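Local structure of metal-dependent hydrolase (Lactobacillus plantarum, 2F6K) at residues L153-P158 with I203-A208; D239-V244 with G264-Y269. The protein probably catalyses a metal-dependent decarboxylation, as in the aminocarboxymuconate-semialdehyde decarboxylases of the amidohydrolase family. All blocks are in the same frame, centred on the assembly; numbering follows the deposited sequence.

In the fold
Both contacts lie at the C-terminal ends of strands in the parallel eight-stranded barrel, and both reach the same manganese ion: contact 1 brings His154 from the strand 150-154, contact 2 brings Asp266 from the loop after strand 261-262, and His7 and His9 from strand 3-9 complete the protein ligands. Their centres are about 11 Å apart. Asp239 joins them directly, since the backbone N of His205 lies 2.9 Å from Asp239 OD2 and the N of Ala206 lies 2.9 Å from Asp239 O, both probable hydrogen bonds. Water 1, bound to the metal, is shared as well, touching His205 of contact 1 and Asp266 of contact 2.

Contact 1. Residues L153-P158 with I203-A208; sequences LHPNEP and IPHAGA. With MN (manganese (II) ion), chain C.
Pro155 and His205 meet tip to tip, the proline CG lying 3.6 Å from His205 CE1 at the edge of the imidazole and in its plane. The neighbouring prolines add to this: Pro155 CD sits 3.7 Å from Pro204 CG as the two rings slide past each other in opposite directions. On the strand side, the Pro204 ring packs against the backbone of Leu153, with Leu153 O only 3.1 Å from Pro204 CD, while Leu153 CB touches the same carbon. Thr180 of helix 171-189 lies against Pro155.

The His154 side chain leaves in another direction. Its CG is anti to the backbone N (chi1 -162°), and the far end of the ring binds manganese through NE2 at 2.1 Å. The ring's other nitrogen, ND1, donates to Pro155 O at 3.1 Å, with the acceptor close to the ring plane, which, together with the metal bond at NE2, helps to fix the rotation of the imidazole. Asn156 ND2 donates to His154 O from above the carbonyl plane.

His205 does not bind the metal itself; its NE2 lies 3.0 Å from water 1, a metal ligand that is also in the ring plane. One histidine is therefore a first-shell ligand, and the other is a second-shell group held beside a metal-bound water, an arrangement consistent with that water taking part in the chemistry.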
ATOM      1  N   LEU A 153      22.119  -0.530 -11.968  1.00 25.24           N
ATOM      2  CA  LEU A 153      20.915  -0.587 -11.151  1.00 25.41           C
ATOM      3  C   LEU A 153      21.096  -1.666 -10.097  1.00 26.70           C
ATOM      4  O   LEU A 153      21.730  -2.696 -10.352  1.00 29.31           O
ATOM      5  CB  LEU A 153      19.689  -0.972 -11.987  1.00 25.62           C
ATOM      6  CG  LEU A 153      19.227  -0.161 -13.194  1.00 25.83           C
ATOM      7  CD1 LEU A 153      17.869  -0.700 -13.661  1.00 26.41           C
ATOM      8  CD2 LEU A 153      19.107   1.305 -12.829  1.00 31.58           C
ATOM      9  N   HIS A 154      20.574  -1.426  -8.905  1.00 25.89           N
ATOM     10  CA  HIS A 154      20.624  -2.454  -7.878  1.00 29.52           C
ATOM     11  C   HIS A 154      19.238  -2.521  -7.260  1.00 29.92           C
ATOM     12  O   HIS A 154      18.688  -1.518  -6.791  1.00 27.74           O
ATOM     13  CB  HIS A 154      21.680  -2.192  -6.804  1.00 31.05           C
ATOM     14  CG  HIS A 154      22.016  -3.415  -6.011  1.00 33.07           C
ATOM     15  ND1 HIS A 154      21.126  -4.002  -5.135  1.00 33.54           N
ATOM     16  CD2 HIS A 154      23.112  -4.213  -6.022  1.00 36.18           C
ATOM     17  CE1 HIS A 154      21.661  -5.106  -4.641  1.00 35.80           C
ATOM     18  NE2 HIS A 154      22.865  -5.257  -5.164  1.00 36.03           N
ATOM     19  N   PRO A 155      18.649  -3.720  -7.259  1.00 32.32           N
ATOM     20  CA  PRO A 155      17.308  -3.880  -6.700  1.00 30.58           C
ATOM     21  C   PRO A 155      17.180  -3.563  -5.222  1.00 29.73           C
ATOM     22  O   PRO A 155      18.091  -3.805  -4.426  1.00 28.60           O
ATOM     23  CB  PRO A 155      16.978  -5.341  -7.017  1.00 30.72           C
ATOM     24  CG  PRO A 155      18.313  -6.007  -6.886  1.00 30.22           C
ATOM     25  CD  PRO A 155      19.248  -5.029  -7.590  1.00 29.19           C
ATOM     26  N   ASN A 156      16.035  -2.984  -4.886  1.00 28.18           N
ATOM     27  CA  ASN A 156      15.680  -2.666  -3.516  1.00 31.28           C
ATOM     28  C   ASN A 156      14.299  -3.274  -3.311  1.00 33.98           C
ATOM     29  O   ASN A 156      13.618  -3.636  -4.280  1.00 32.76           O
ATOM     30  CB  ASN A 156      15.595  -1.159  -3.297  1.00 28.95           C
ATOM     31  CG  ASN A 156      16.923  -0.551  -2.916  1.00 31.52           C
ATOM     32  OD1 ASN A 156      17.027   0.140  -1.902  1.00 28.17           O
ATOM     33  ND2 ASN A 156      17.953  -0.803  -3.727  1.00 27.68           N
ATOM     34  N   GLU A 157      13.886  -3.392  -2.054  1.00 35.46           N
ATOM     35  CA  GLU A 157      12.572  -3.930  -1.750  1.00 33.93           C
ATOM     36  C   GLU A 157      11.554  -3.035  -2.437  1.00 31.54           C
ATOM     37  O   GLU A 157      11.662  -1.815  -2.377  1.00 30.77           O
ATOM     38  CB  GLU A 157      12.331  -3.915  -0.238  1.00 36.25           C
ATOM     39  CG  GLU A 157      10.867  -4.064   0.158  1.00 43.44           C
ATOM     40  CD  GLU A 157      10.674  -4.214   1.659  1.00 48.61           C
ATOM     41  OE1 GLU A 157      11.407  -3.540   2.421  1.00 52.47           O
ATOM     42  OE2 GLU A 157       9.787  -4.997   2.073  1.00 48.51           O
ATOM     43  N   PRO A 158      10.566  -3.631  -3.122  1.00 30.68           N
ATOM     44  CA  PRO A 158       9.538  -2.836  -3.808  1.00 29.81           C
ATOM     45  C   PRO A 158       8.907  -1.859  -2.809  1.00 33.59           C
ATOM     46  O   PRO A 158       8.723  -2.204  -1.637  1.00 31.77           O
ATOM     47  CB  PRO A 158       8.555  -3.898  -4.285  1.00 28.41           C
ATOM     48  CG  PRO A 158       9.453  -5.070  -4.560  1.00 29.38           C
ATOM     49  CD  PRO A 158      10.369  -5.071  -3.362  1.00 26.54           C
ATOM     50  N   ILE A 203      21.971  -3.956 -15.967  1.00 27.02           N
ATOM     51  CA  ILE A 203      20.814  -4.474 -15.238  1.00 25.67           C
ATOM     52  C   ILE A 203      21.286  -5.768 -14.554  1.00 26.98           C
ATOM     53  O   ILE A 203      21.701  -6.720 -15.212  1.00 27.18           O
ATOM     54  CB  ILE A 203      19.639  -4.726 -16.199  1.00 24.34           C
ATOM     55  CG1 ILE A 203      19.184  -3.386 -16.794  1.00 26.26           C
ATOM     56  CG2 ILE A 203      18.488  -5.384 -15.463  1.00 25.00           C
ATOM     57  CD1 ILE A 203      18.096  -3.500 -17.826  1.00 26.36           C
ATOM     58  N   PRO A 204      21.230  -5.810 -13.216  1.00 26.76           N
ATOM     59  CA  PRO A 204      21.659  -6.957 -12.409  1.00 28.07           C
ATOM     60  C   PRO A 204      20.856  -8.247 -12.495  1.00 30.37           C
ATOM     61  O   PRO A 204      19.717  -8.263 -12.979  1.00 31.05           O
ATOM     62  CB  PRO A 204      21.646  -6.389 -10.996  1.00 28.96           C
ATOM     63  CG  PRO A 204      20.433  -5.515 -11.033  1.00 27.59           C
ATOM     64  CD  PRO A 204      20.583  -4.793 -12.363  1.00 29.16           C
ATOM     65  N   HIS A 205      21.482  -9.322 -12.015  1.00 29.48           N
ATOM     66  CA  HIS A 205      20.877 -10.650 -11.949  1.00 27.32           C
ATOM     67  C   HIS A 205      20.288 -11.168 -13.258  1.00 28.53           C
ATOM     68  O   HIS A 205      19.151 -11.651 -13.300  1.00 25.70           O
ATOM     69  CB  HIS A 205      19.806 -10.662 -10.853  1.00 27.46           C
ATOM     70  CG  HIS A 205      20.296 -10.161  -9.529  1.00 29.51           C
ATOM     71  ND1 HIS A 205      19.734  -9.079  -8.886  1.00 31.04           N
ATOM     72  CD2 HIS A 205      21.306 -10.586  -8.733  1.00 29.13           C
ATOM     73  CE1 HIS A 205      20.377  -8.857  -7.752  1.00 28.19           C
ATOM     74  NE2 HIS A 205      21.336  -9.757  -7.635  1.00 30.25           N
ATOM     75  N   ALA A 206      21.066 -11.063 -14.330  1.00 28.73           N
ATOM     76  CA  ALA A 206      20.632 -11.548 -15.636  1.00 27.88           C
ATOM     77  C   ALA A 206      19.284 -11.004 -16.114  1.00 27.76           C
ATOM     78  O   ALA A 206      18.537 -11.701 -16.807  1.00 29.63           O
ATOM     79  CB  ALA A 206      20.608 -13.066 -15.625  1.00 23.33           C
ATOM     80  N   GLY A 207      18.971  -9.768 -15.742  1.00 26.98           N
ATOM     81  CA  GLY A 207      17.728  -9.154 -16.189  1.00 26.09           C
ATOM     82  C   GLY A 207      16.468  -9.510 -15.434  1.00 25.66           C
ATOM     83  O   GLY A 207      15.362  -9.217 -15.901  1.00 21.87           O
ATOM     84  N   ALA A 208      16.631 -10.132 -14.268  1.00 25.48           N
ATOM     85  CA  ALA A 208      15.502 -10.536 -13.441  1.00 25.51           C
ATOM     86  C   ALA A 208      14.461 -11.265 -14.292  1.00 25.62           C
ATOM     87  O   ALA A 208      14.750 -12.333 -14.827  1.00 31.41           O
ATOM     88  CB  ALA A 208      14.890  -9.317 -12.760  1.00 24.80           C
TER
HETATM   89 MN    MN C 402      23.851  -7.089  -4.881  1.00 26.54          MN
HETATM   90  O   HOH W   1      22.198  -8.344  -5.084  1.00 19.83           O
HETATM   91  O   HOH W   2      23.365  -7.084  -2.628  1.00 34.63           O

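Contact 2. Residues D239-V244 with G264-Y269; sequences DVAGAV and GSDIPY. With MN (manganese (II) ion), chain C.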
ATOM      1  N   ASP A 239      24.693  -8.089 -15.615  1.00 27.70           N
ATOM      2  CA  ASP A 239      25.696  -8.817 -14.854  1.00 27.91           C
ATOM      3  C   ASP A 239      25.013 -10.178 -14.679  1.00 29.54           C
ATOM      4  O   ASP A 239      23.830 -10.306 -14.993  1.00 29.49           O
ATOM      5  CB  ASP A 239      26.019  -8.115 -13.525  1.00 29.86           C
ATOM      6  CG  ASP A 239      24.983  -8.339 -12.441  1.00 33.58           C
ATOM      7  OD1 ASP A 239      24.827  -7.418 -11.609  1.00 29.77           O
ATOM      8  OD2 ASP A 239      24.351  -9.414 -12.385  1.00 35.31           O
ATOM      9  N   VAL A 240      25.725 -11.199 -14.226  1.00 29.93           N
ATOM     10  CA  VAL A 240      25.085 -12.505 -14.083  1.00 29.65           C
ATOM     11  C   VAL A 240      25.199 -13.106 -12.692  1.00 30.56           C
ATOM     12  O   VAL A 240      25.482 -14.298 -12.537  1.00 31.55           O
ATOM     13  CB  VAL A 240      25.644 -13.531 -15.110  1.00 30.83           C
ATOM     14  CG1 VAL A 240      25.370 -13.054 -16.522  1.00 31.57           C
ATOM     15  CG2 VAL A 240      27.134 -13.743 -14.893  1.00 26.30           C
ATOM     16  N   ALA A 241      24.987 -12.280 -11.674  1.00 29.17           N
ATOM     17  CA  ALA A 241      25.033 -12.764 -10.303  1.00 28.40           C
ATOM     18  C   ALA A 241      23.743 -13.555 -10.041  1.00 28.74           C
ATOM     19  O   ALA A 241      22.728 -13.334 -10.705  1.00 31.41           O
ATOM     20  CB  ALA A 241      25.142 -11.584  -9.338  1.00 25.49           C
ATOM     21  N   GLY A 242      23.781 -14.484  -9.089  1.00 29.84           N
ATOM     22  CA  GLY A 242      22.590 -15.257  -8.771  1.00 28.52           C
ATOM     23  C   GLY A 242      22.500 -16.614  -9.442  1.00 29.69           C
ATOM     24  O   GLY A 242      23.449 -17.070 -10.085  1.00 30.31           O
ATOM     25  N   ALA A 243      21.341 -17.252  -9.296  1.00 29.25           N
ATOM     26  CA  ALA A 243      21.092 -18.576  -9.867  1.00 29.69           C
ATOM     27  C   ALA A 243      20.723 -18.485 -11.347  1.00 28.80           C
ATOM     28  O   ALA A 243      19.625 -18.866 -11.757  1.00 29.66           O
ATOM     29  CB  ALA A 243      19.976 -19.262  -9.090  1.00 28.07           C
ATOM     30  N   VAL A 244      21.663 -17.999 -12.145  1.00 29.35           N
ATOM     31  CA  VAL A 244      21.452 -17.820 -13.573  1.00 28.23           C
ATOM     32  C   VAL A 244      21.398 -19.100 -14.399  1.00 28.20           C
ATOM     33  O   VAL A 244      20.925 -19.080 -15.536  1.00 27.38           O
ATOM     34  CB  VAL A 244      22.544 -16.927 -14.163  1.00 28.80           C
ATOM     35  CG1 VAL A 244      22.608 -15.615 -13.388  1.00 27.29           C
ATOM     36  CG2 VAL A 244      23.877 -17.656 -14.125  1.00 27.68           C
ATOM     37  N   GLY A 264      29.389 -11.408 -12.140  1.00 32.57           N
ATOM     38  CA  GLY A 264      29.096 -10.787 -10.856  1.00 30.87           C
ATOM     39  C   GLY A 264      29.035 -11.866  -9.779  1.00 33.09           C
ATOM     40  O   GLY A 264      28.517 -12.958 -10.028  1.00 31.45           O
ATOM     41  N   SER A 265      29.553 -11.584  -8.585  1.00 31.91           N
ATOM     42  CA  SER A 265      29.530 -12.587  -7.517  1.00 34.04           C
ATOM     43  C   SER A 265      28.504 -12.280  -6.424  1.00 33.75           C
ATOM     44  O   SER A 265      27.947 -13.189  -5.809  1.00 33.62           O
ATOM     45  CB  SER A 265      30.918 -12.730  -6.886  1.00 30.73           C
ATOM     46  OG  SER A 265      31.224 -11.606  -6.093  1.00 30.43           O
ATOM     47  N   ASP A 266      28.273 -10.993  -6.195  1.00 33.03           N
ATOM     48  CA  ASP A 266      27.323 -10.504  -5.200  1.00 33.31           C
ATOM     49  C   ASP A 266      27.735 -10.743  -3.755  1.00 32.79           C
ATOM     50  O   ASP A 266      26.874 -10.842  -2.882  1.00 34.18           O
ATOM     51  CB  ASP A 266      25.935 -11.110  -5.422  1.00 34.95           C
ATOM     52  CG  ASP A 266      24.816 -10.157  -5.041  1.00 37.73           C
ATOM     53  OD1 ASP A 266      25.105  -9.089  -4.458  1.00 38.81           O
ATOM     54  OD2 ASP A 266      23.647 -10.473  -5.330  1.00 39.36           O
ATOM     55  N   ILE A 267      29.037 -10.847  -3.497  1.00 30.10           N
ATOM     56  CA  ILE A 267      29.515 -11.036  -2.131  1.00 27.53           C
ATOM     57  C   ILE A 267      29.485  -9.645  -1.502  1.00 27.97           C
ATOM     58  O   ILE A 267      29.597  -8.646  -2.210  1.00 28.01           O
ATOM     59  CB  ILE A 267      30.973 -11.549  -2.081  1.00 28.22           C
ATOM     60  CG1 ILE A 267      31.900 -10.538  -2.765  1.00 29.81           C
ATOM     61  CG2 ILE A 267      31.079 -12.913  -2.731  1.00 26.30           C
ATOM     62  CD1 ILE A 267      33.381 -10.788  -2.524  1.00 26.17           C
ATOM     63  N   PRO A 268      29.365  -9.560  -0.165  1.00 27.41           N
ATOM     64  CA  PRO A 268      29.258 -10.697   0.746  1.00 28.64           C
ATOM     65  C   PRO A 268      27.817 -11.045   1.115  1.00 30.02           C
ATOM     66  O   PRO A 268      27.581 -11.856   2.011  1.00 31.87           O
ATOM     67  CB  PRO A 268      30.069 -10.231   1.945  1.00 29.70           C
ATOM     68  CG  PRO A 268      29.677  -8.797   2.034  1.00 29.16           C
ATOM     69  CD  PRO A 268      29.693  -8.331   0.582  1.00 27.20           C
ATOM     70  N   TYR A 269      26.853 -10.443   0.426  1.00 28.41           N
ATOM     71  CA  TYR A 269      25.453 -10.721   0.722  1.00 27.87           C
ATOM     72  C   TYR A 269      25.142 -12.168   0.396  1.00 28.35           C
ATOM     73  O   TYR A 269      24.387 -12.822   1.115  1.00 31.19           O
ATOM     74  CB  TYR A 269      24.552  -9.746  -0.029  1.00 21.96           C
ATOM     75  CG  TYR A 269      24.665  -8.356   0.552  1.00 24.63           C
ATOM     76  CD1 TYR A 269      23.739  -7.888   1.488  1.00 21.51           C
ATOM     77  CD2 TYR A 269      25.750  -7.529   0.220  1.00 21.56           C
ATOM     78  CE1 TYR A 269      23.891  -6.627   2.083  1.00 20.94           C
ATOM     79  CE2 TYR A 269      25.909  -6.278   0.804  1.00 19.99           C
ATOM     80  CZ  TYR A 269      24.981  -5.834   1.734  1.00 22.52           C
ATOM     81  OH  TYR A 269      25.161  -4.605   2.312  1.00 22.86           O
TER
HETATM   82 MN    MN C 402      23.851  -7.089  -4.881  1.00 26.54          MN
HETATM   83  O   HOH W   3      26.153 -14.377  -7.294  1.00 38.85           O
HETATM   84  O   HOH W   1      22.198  -8.344  -5.084  1.00 19.83           O
HETATM   85  O   HOH W   2      23.365  -7.084  -2.628  1.00 34.63           O
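Ala241 and Gly264 bring the two loops together, their CA atoms 4.6 Å apart, and Ala241 CA makes a CH...O contact with the carbonyl O of Gly264 at 3.5 Å. With no side chain on Gly264, the methyl of Ala241 comes right up to its backbone, CB 3.7 Å from Gly264 O. That methyl lies over the Gly264 carbonyl and also meets Asp266 CB at 4.0 Å, so the small alanine packs against the base of a metal ligand.

Asp239 shapes its own loop: OD2 accepts the N-H of Ala241 at 3.0 Å in an almost straight bond (175°), closing an Asx turn. The N-H comes from above the carboxylate plane. The other oxygen of the same carboxylate, OD1, accepts from His7 ND1, which makes Asp239 a second-shell support for a metal-binding histidine.

On the other loop, Asp266 binds manganese through OD1 at 2.4 Å, whereas its OD2 accepts from metal-bound water 1 at 2.6 Å. The carboxylate thus holds the ion with one oxygen and its water with the other. A further water, number 3, bridges the loops by accepting from Gly242 N and donating to Ser265 O, while Ser265 OG is hydrogen-bonded to Asp5.

An aspartate on the loop after the eighth strand, joined at the metal by the two histidines of the first strand, is the hallmark of the amidohydrolase TIM barrel.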